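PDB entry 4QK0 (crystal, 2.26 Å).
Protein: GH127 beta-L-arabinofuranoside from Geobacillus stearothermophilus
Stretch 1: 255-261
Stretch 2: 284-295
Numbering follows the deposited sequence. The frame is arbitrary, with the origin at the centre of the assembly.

Stretch 1 255-261: PVREQKQ
Stretch 2, residues 284-295: GDESLKQACQTL

A short 3-10 turn, V256 to E258, and the loop after it run along one side of a helix that starts at E286 and continues beyond L295. The register is set by CA atoms: R257 CA lies 5.4 Å from A291 CA, and K260 CA 5.8 Å from L295 CA, so both chains advance in the same sense. The turn is closed by E258 N to P255 O (2.9 Å) and Q259 N to V256 O (3.1 Å).

Polar contact centres on R257, whose long side chain (chi1 m, chi2 and chi3 t, chi4 82°) starts sideways and reaches the helix N-terminus. Its NH2 donates to D285 OD2 at 2.9 Å, nearly straight at 173°, forming a salt bridge; its NE donates to S287 OG at 3.0 Å. Both acceptors lie at the guanidinium edge, where the N-H bonds point, while L288 CD1 covers one face. NH1 is satisfied elsewhere in the structure.

D285, the N-cap (chi1 t), divides its carboxylate. OD2 takes the arginine, whereas OD1 accepts from L288 N (3.2 Å), weakly from S287 N (3.1 Å), and from S287 OG (2.6 Å), thus capping the S287 and L288 amides, which precede the i to i-4 pattern, and also taking the S287 hydroxyl; L288 N bonds weakly to D285 O as well (3.3 Å). S287 (chi1 p) therefore uses its hydroxyl twice, as donor to D285 and acceptor from R257. Before the cap, G284 has positive phi (53°), a conformation that favours glycine.

From K289 N to D285 O (3.0 Å) through L295 N to A291 O (2.9 Å), each amide is satisfied by the carbonyl four residues back. The remaining contacts are van der Waals: one apolar side-chain pair, V256 CG2 and L288 CD1 at 4.1 Å, and methyl groups laid against backbone. A291, pointing toward the turn, brings CB within 4.1 Å of R257 CA, its small methyl suiting this close backbone approach. L295 (chi1 m, chi2 t) extends CD2 to 3.4 Å from Q259 O, and T294 CG2 lies 3.8 Å from K260 O.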

# COMPACT_ATOMS: atom_id res chain seq x y z
N PRO A 255 16.65 19.67 16.57
CA PRO A 255 17.56 20.49 15.82
C PRO A 255 18.29 19.71 14.76
O PRO A 255 18.52 18.52 14.91
CB PRO A 255 18.51 21.04 16.92
CG PRO A 255 17.67 21.06 18.18
CD PRO A 255 16.84 19.79 18.03
N VAL A 256 18.70 20.40 13.70
CA VAL A 256 19.19 19.70 12.53
C VAL A 256 20.42 18.84 12.81
O VAL A 256 20.52 17.76 12.25
CB VAL A 256 19.47 20.60 11.34
CG1 VAL A 256 18.20 21.33 10.95
CG2 VAL A 256 20.59 21.58 11.63
N ARG A 257 21.31 19.29 13.71
CA ARG A 257 22.50 18.52 14.04
C ARG A 257 22.17 17.24 14.80
O ARG A 257 22.97 16.34 14.82
CB ARG A 257 23.55 19.36 14.82
CG ARG A 257 24.15 20.50 14.02
CD ARG A 257 24.85 21.53 14.90
NE ARG A 257 25.35 22.69 14.15
CZ ARG A 257 24.61 23.71 13.79
NH1 ARG A 257 23.30 23.71 14.02
NH2 ARG A 257 25.15 24.74 13.14
N GLU A 258 20.99 17.12 15.39
CA GLU A 258 20.62 15.87 16.03
C GLU A 258 19.83 14.92 15.10
O GLU A 258 19.48 13.83 15.50
CB GLU A 258 19.78 16.17 17.25
CG GLU A 258 20.57 16.97 18.26
CD GLU A 258 19.72 17.56 19.39
OE1 GLU A 258 20.07 18.68 19.81
OE2 GLU A 258 18.72 16.94 19.86
N GLN A 259 19.53 15.36 13.87
CA GLN A 259 18.85 14.52 12.87
C GLN A 259 19.85 13.58 12.22
O GLN A 259 20.75 14.00 11.46
CB GLN A 259 18.10 15.39 11.84
CG GLN A 259 16.96 16.14 12.47
CD GLN A 259 16.14 16.96 11.49
OE1 GLN A 259 15.99 16.60 10.31
NE2 GLN A 259 15.62 18.10 11.97
N LYS A 260 19.70 12.30 12.54
CA LYS A 260 20.57 11.28 12.00
C LYS A 260 19.92 10.39 10.94
O LYS A 260 20.63 9.63 10.28
CB LYS A 260 21.09 10.41 13.14
CG LYS A 260 21.95 11.21 14.12
CD LYS A 260 22.57 10.32 15.19
CE LYS A 260 23.04 11.14 16.38
NZ LYS A 260 23.76 12.38 15.95
N GLN A 261 18.60 10.50 10.82
CA GLN A 261 17.84 9.87 9.73
C GLN A 261 17.04 10.88 8.98
O GLN A 261 16.48 11.81 9.56
CB GLN A 261 16.83 8.82 10.23
CG GLN A 261 17.45 7.55 10.77
CD GLN A 261 17.90 7.75 12.19
OE1 GLN A 261 17.25 8.45 12.95
NE2 GLN A 261 19.00 7.11 12.57
N GLY A 284 32.76 26.90 7.56
CA GLY A 284 33.68 25.92 8.17
C GLY A 284 33.15 25.25 9.43
O GLY A 284 33.90 25.03 10.36
N ASP A 285 31.85 24.95 9.49
CA ASP A 285 31.23 24.39 10.72
C ASP A 285 31.26 22.87 10.62
O ASP A 285 30.50 22.26 9.84
CB ASP A 285 29.79 24.91 10.83
CG ASP A 285 29.03 24.36 12.04
OD1 ASP A 285 29.48 23.39 12.70
OD2 ASP A 285 27.94 24.89 12.31
N GLU A 286 32.17 22.27 11.35
CA GLU A 286 32.45 20.84 11.29
C GLU A 286 31.25 20.00 11.78
O GLU A 286 31.02 18.92 11.28
CB GLU A 286 33.72 20.48 12.12
CG GLU A 286 34.11 19.00 12.11
CD GLU A 286 34.42 18.46 10.69
OE1 GLU A 286 35.00 19.19 9.85
OE2 GLU A 286 34.09 17.29 10.39
N SER A 287 30.53 20.49 12.78
CA SER A 287 29.41 19.79 13.34
C SER A 287 28.28 19.67 12.28
O SER A 287 27.58 18.65 12.20
CB SER A 287 28.90 20.53 14.59
OG SER A 287 28.25 21.78 14.25
N LEU A 288 28.13 20.72 11.49
CA LEU A 288 27.14 20.74 10.47
C LEU A 288 27.58 19.87 9.28
O LEU A 288 26.78 19.14 8.70
CB LEU A 288 26.88 22.18 10.06
CG LEU A 288 25.58 22.54 9.41
CD1 LEU A 288 24.40 22.03 10.21
CD2 LEU A 288 25.52 24.07 9.27
N LYS A 289 28.85 19.91 8.98
CA LYS A 289 29.42 19.05 7.98
C LYS A 289 29.17 17.58 8.28
O LYS A 289 28.81 16.82 7.40
CB LYS A 289 30.93 19.29 7.87
CG LYS A 289 31.65 18.38 6.89
CD LYS A 289 33.08 18.83 6.64
CE LYS A 289 33.86 17.69 6.01
NZ LYS A 289 35.07 18.15 5.31
N GLN A 290 29.40 17.19 9.51
CA GLN A 290 29.20 15.81 9.94
C GLN A 290 27.75 15.42 9.93
O GLN A 290 27.44 14.33 9.53
CB GLN A 290 29.74 15.59 11.34
CG GLN A 290 31.22 15.22 11.28
CD GLN A 290 31.89 15.32 12.63
OE1 GLN A 290 31.23 15.32 13.67
NE2 GLN A 290 33.22 15.44 12.61
N ALA A 291 26.87 16.33 10.34
CA ALA A 291 25.42 16.08 10.25
C ALA A 291 25.01 15.79 8.81
O ALA A 291 24.32 14.83 8.54
CB ALA A 291 24.64 17.24 10.81
N CYS A 292 25.51 16.60 7.88
CA CYS A 292 25.27 16.42 6.46
C CYS A 292 25.75 15.09 5.99
O CYS A 292 25.05 14.47 5.20
CB CYS A 292 25.92 17.51 5.62
SG CYS A 292 25.09 19.12 5.83
N GLN A 293 26.93 14.66 6.43
CA GLN A 293 27.50 13.44 5.95
C GLN A 293 26.69 12.27 6.47
O GLN A 293 26.53 11.30 5.76
CB GLN A 293 28.98 13.28 6.32
CG GLN A 293 29.87 14.21 5.49
CD GLN A 293 31.30 14.37 6.04
OE1 GLN A 293 31.52 14.47 7.26
NE2 GLN A 293 32.27 14.46 5.14
N THR A 294 26.22 12.36 7.69
CA THR A 294 25.45 11.31 8.31
C THR A 294 24.11 11.19 7.58
O THR A 294 23.67 10.10 7.28
CB THR A 294 25.22 11.63 9.79
OG1 THR A 294 26.50 11.59 10.43
CG2 THR A 294 24.31 10.63 10.48
N LEU A 295 23.51 12.33 7.25
CA LEU A 295 22.26 12.32 6.54
C LEU A 295 22.42 11.85 5.11
O LEU A 295 21.59 11.10 4.62
CB LEU A 295 21.60 13.68 6.59
CG LEU A 295 21.08 13.99 8.00
CD1 LEU A 295 20.91 15.48 8.20
CD2 LEU A 295 19.75 13.32 8.25